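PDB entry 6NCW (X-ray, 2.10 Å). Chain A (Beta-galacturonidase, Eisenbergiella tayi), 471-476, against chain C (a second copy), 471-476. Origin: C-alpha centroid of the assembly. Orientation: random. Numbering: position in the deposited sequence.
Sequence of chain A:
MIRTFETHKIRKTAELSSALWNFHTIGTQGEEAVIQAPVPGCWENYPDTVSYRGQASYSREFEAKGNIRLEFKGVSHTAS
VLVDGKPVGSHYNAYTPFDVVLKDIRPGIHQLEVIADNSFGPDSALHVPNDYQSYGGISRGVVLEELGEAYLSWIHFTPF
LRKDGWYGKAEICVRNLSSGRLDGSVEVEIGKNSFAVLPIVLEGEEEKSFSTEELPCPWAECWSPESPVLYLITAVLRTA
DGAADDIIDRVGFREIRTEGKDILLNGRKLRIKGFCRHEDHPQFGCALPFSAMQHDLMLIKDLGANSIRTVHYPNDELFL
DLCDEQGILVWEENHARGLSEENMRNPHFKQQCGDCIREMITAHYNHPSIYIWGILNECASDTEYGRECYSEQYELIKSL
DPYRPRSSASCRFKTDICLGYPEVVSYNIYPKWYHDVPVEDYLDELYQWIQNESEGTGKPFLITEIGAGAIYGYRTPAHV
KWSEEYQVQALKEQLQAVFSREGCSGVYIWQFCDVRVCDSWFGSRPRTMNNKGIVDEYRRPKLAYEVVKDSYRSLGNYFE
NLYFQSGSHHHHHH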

# COMPACT_ATOMS: atom_id res chain seq x y z
N ILE A 471 5.24 -9.86 2.39
CA ILE A 471 4.95 -8.47 2.73
C ILE A 471 3.51 -8.20 2.32
O ILE A 471 3.18 -8.29 1.13
CB ILE A 471 5.92 -7.51 2.03
CG1 ILE A 471 7.37 -7.80 2.46
CG2 ILE A 471 5.53 -6.06 2.35
CD1 ILE A 471 8.44 -7.21 1.48
N TYR A 472 2.66 -7.89 3.30
CA TYR A 472 1.24 -7.66 3.04
C TYR A 472 1.08 -6.58 1.99
O TYR A 472 1.63 -5.49 2.12
CB TYR A 472 0.49 -7.25 4.33
CG TYR A 472 -0.99 -6.93 4.12
CD1 TYR A 472 -1.44 -5.61 4.07
CD2 TYR A 472 -1.92 -7.94 3.96
CE1 TYR A 472 -2.78 -5.32 3.87
CE2 TYR A 472 -3.27 -7.65 3.75
CZ TYR A 472 -3.69 -6.34 3.72
OH TYR A 472 -5.03 -6.05 3.52
N GLY A 473 0.32 -6.90 0.95
CA GLY A 473 0.09 -5.99 -0.13
C GLY A 473 1.00 -6.18 -1.34
O GLY A 473 0.67 -5.70 -2.42
N TYR A 474 2.14 -6.85 -1.18
CA TYR A 474 3.00 -7.13 -2.33
C TYR A 474 2.50 -8.39 -3.03
O TYR A 474 2.60 -9.49 -2.48
CB TYR A 474 4.46 -7.28 -1.95
CG TYR A 474 5.30 -7.34 -3.20
CD1 TYR A 474 5.28 -6.27 -4.09
CD2 TYR A 474 6.06 -8.46 -3.53
CE1 TYR A 474 6.00 -6.29 -5.24
CE2 TYR A 474 6.79 -8.50 -4.71
CZ TYR A 474 6.76 -7.40 -5.55
OH TYR A 474 7.46 -7.39 -6.73
N ARG A 475 1.98 -8.23 -4.24
CA ARG A 475 1.41 -9.33 -5.01
C ARG A 475 1.89 -9.25 -6.45
O ARG A 475 1.98 -8.15 -7.01
CB ARG A 475 -0.12 -9.29 -4.97
CG ARG A 475 -0.69 -9.44 -3.55
CD ARG A 475 -1.86 -8.49 -3.34
NE ARG A 475 -2.93 -8.71 -4.30
CZ ARG A 475 -3.98 -7.92 -4.43
NH1 ARG A 475 -4.08 -6.82 -3.68
NH2 ARG A 475 -4.93 -8.21 -5.32
N THR A 476 2.20 -10.41 -7.05
CA THR A 476 2.84 -10.47 -8.38
C THR A 476 2.34 -11.70 -9.10
O THR A 476 2.42 -12.80 -8.53
CB THR A 476 4.38 -10.60 -8.33
OG1 THR A 476 4.95 -9.84 -7.26
CG2 THR A 476 4.96 -10.19 -9.66
N ILE C 471 -10.36 -0.27 -4.94
CA ILE C 471 -9.07 0.38 -4.79
C ILE C 471 -8.06 -0.73 -4.55
O ILE C 471 -8.20 -1.50 -3.60
CB ILE C 471 -9.10 1.39 -3.63
CG1 ILE C 471 -10.19 2.44 -3.88
CG2 ILE C 471 -7.75 2.00 -3.40
CD1 ILE C 471 -10.46 3.34 -2.64
N TYR C 472 -7.08 -0.84 -5.44
CA TYR C 472 -6.09 -1.90 -5.34
C TYR C 472 -5.42 -1.87 -3.98
O TYR C 472 -4.98 -0.82 -3.51
CB TYR C 472 -5.04 -1.75 -6.45
CG TYR C 472 -3.97 -2.82 -6.45
CD1 TYR C 472 -2.67 -2.54 -6.01
CD2 TYR C 472 -4.25 -4.12 -6.87
CE1 TYR C 472 -1.69 -3.52 -6.01
CE2 TYR C 472 -3.29 -5.11 -6.86
CZ TYR C 472 -2.01 -4.81 -6.44
OH TYR C 472 -1.06 -5.81 -6.44
N GLY C 473 -5.36 -3.03 -3.34
CA GLY C 473 -4.73 -3.15 -2.05
C GLY C 473 -5.65 -2.99 -0.85
O GLY C 473 -5.28 -3.42 0.25
N TYR C 474 -6.83 -2.39 -1.02
CA TYR C 474 -7.78 -2.30 0.08
C TYR C 474 -8.59 -3.58 0.14
O TYR C 474 -9.44 -3.83 -0.72
CB TYR C 474 -8.71 -1.10 -0.04
CG TYR C 474 -9.50 -0.93 1.23
CD1 TYR C 474 -8.84 -0.72 2.43
CD2 TYR C 474 -10.88 -1.04 1.24
CE1 TYR C 474 -9.54 -0.59 3.63
CE2 TYR C 474 -11.60 -0.91 2.44
CZ TYR C 474 -10.92 -0.67 3.63
OH TYR C 474 -11.62 -0.53 4.82
N ARG C 475 -8.31 -4.41 1.15
CA ARG C 475 -8.96 -5.69 1.34
C ARG C 475 -9.46 -5.77 2.77
O ARG C 475 -8.76 -5.37 3.70
CB ARG C 475 -8.00 -6.84 1.05
CG ARG C 475 -7.57 -6.91 -0.42
CD ARG C 475 -6.08 -7.11 -0.51
NE ARG C 475 -5.72 -8.39 0.08
CZ ARG C 475 -4.47 -8.80 0.31
NH1 ARG C 475 -3.43 -8.02 0.01
NH2 ARG C 475 -4.27 -10.00 0.85
N THR C 476 -10.68 -6.27 2.96
CA THR C 476 -11.13 -6.36 4.33
C THR C 476 -12.08 -7.55 4.47
O THR C 476 -12.84 -7.85 3.53
CB THR C 476 -11.81 -5.06 4.79
OG1 THR C 476 -12.47 -5.26 6.06
CG2 THR C 476 -12.82 -4.58 3.75
O HOH W 1 -6.28 -3.67 3.00
O HOH W 2 1.28 -5.56 -5.20

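Neither stretch contains helix or strand; each is built around a type II beta turn, running from Ile471(A) to Tyr474(A) and from Ile471(C) to Tyr474(C), closed by a backbone hydrogen bond from Tyr474(A) N to Ile471(A) O at 2.9 Å and from Tyr474(C) N to Ile471(C) O at 3.1 Å. The two turns meet near their glycines, where Gly473(A) CA and Gly473(C) CA lie 5.9 Å apart, and the end-to-end directions of residues 472 to 475 differ by 135°. No hydrogen bond passes directly between the stretches, so the contact rests on packing and on two ordered waters.

Glycine is dictated here by the backbone rather than by the partner chain. With phi/psi of 96/-19 in Gly473(A) and 92/-19 in Gly473(C), a CB would be jammed against the carbonyl oxygen of the preceding tyrosine. An ideal CB on Gly473(A) would lie 5.1 Å from Arg475(C) NH1, and one on Gly473(C) 5.0 Å from Arg475(A) NH1, so the neighbour alone does not forbid one. The first rule of this contact is thus a turn rule: glycine at the third position of the turn, where phi is above 90°.

The side chains that work across the gap are those of Tyr472(A), Arg475(A), Tyr472(C) and Arg475(C). Both tyrosines take the t rotamer at chi1; their CA-to-CB bonds point sideways, yet the ends of the side chains come nearer to the other chain. Each hydroxyl stops short of the other chain's glycine carbonyl, with Tyr472(A) OH 4.2 Å from Gly473(C) O and Tyr472(C) OH 4.4 Å from Gly473(A) O, and a water fills each gap. Water 1 accepts from Tyr472(A) OH at 2.7 Å and from Arg475(C) N at 2.8 Å, and donates to Gly473(C) O at 2.9 Å. Water 2 repeats the pattern, accepting from Tyr472(C) OH at 2.7 Å and Arg475(A) N at 2.9 Å while donating to Gly473(A) O at 2.8 Å. Tyrosine suits the place because its long, rigid ring delivers a donor to a water already held by the partner's backbone.

The CA-to-CB bonds of Arg475(A) and Arg475(C) point toward the other stretch, and both residues are buried in the assembly. Chi1 is m and chi3 p in both, with chi2 between wells at 139° in Arg475(A) and 134° in Arg475(C). Each guanidinium has the partner's tyrosine over one face: Arg475(A) NH1 lies 3.7 Å from Tyr472(C) CE2, and Arg475(C) NH1 lies 3.8 Å from Tyr472(A) CE2. Seen from the rings, these approaches are oblique. The flat, delocalised group can pack against an aromatic while its edge remains available for polar partners.

This arrangement brings like charges close, with Arg475(A) NH1 only 3.9 Å from Arg475(C) NH1. Both NH1 and NH2 of each arginine are hydrogen-bonded elsewhere in the structure, which helps make the burial affordable. Together the stretches bury 367 Å², most of it on Tyr472(A), Arg475(A), Tyr472(C) and Arg475(C), while Ile471(A), Tyr474(A), Thr476(A), Ile471(C), Tyr474(C) and Thr476(C) bury no area against the other stretch.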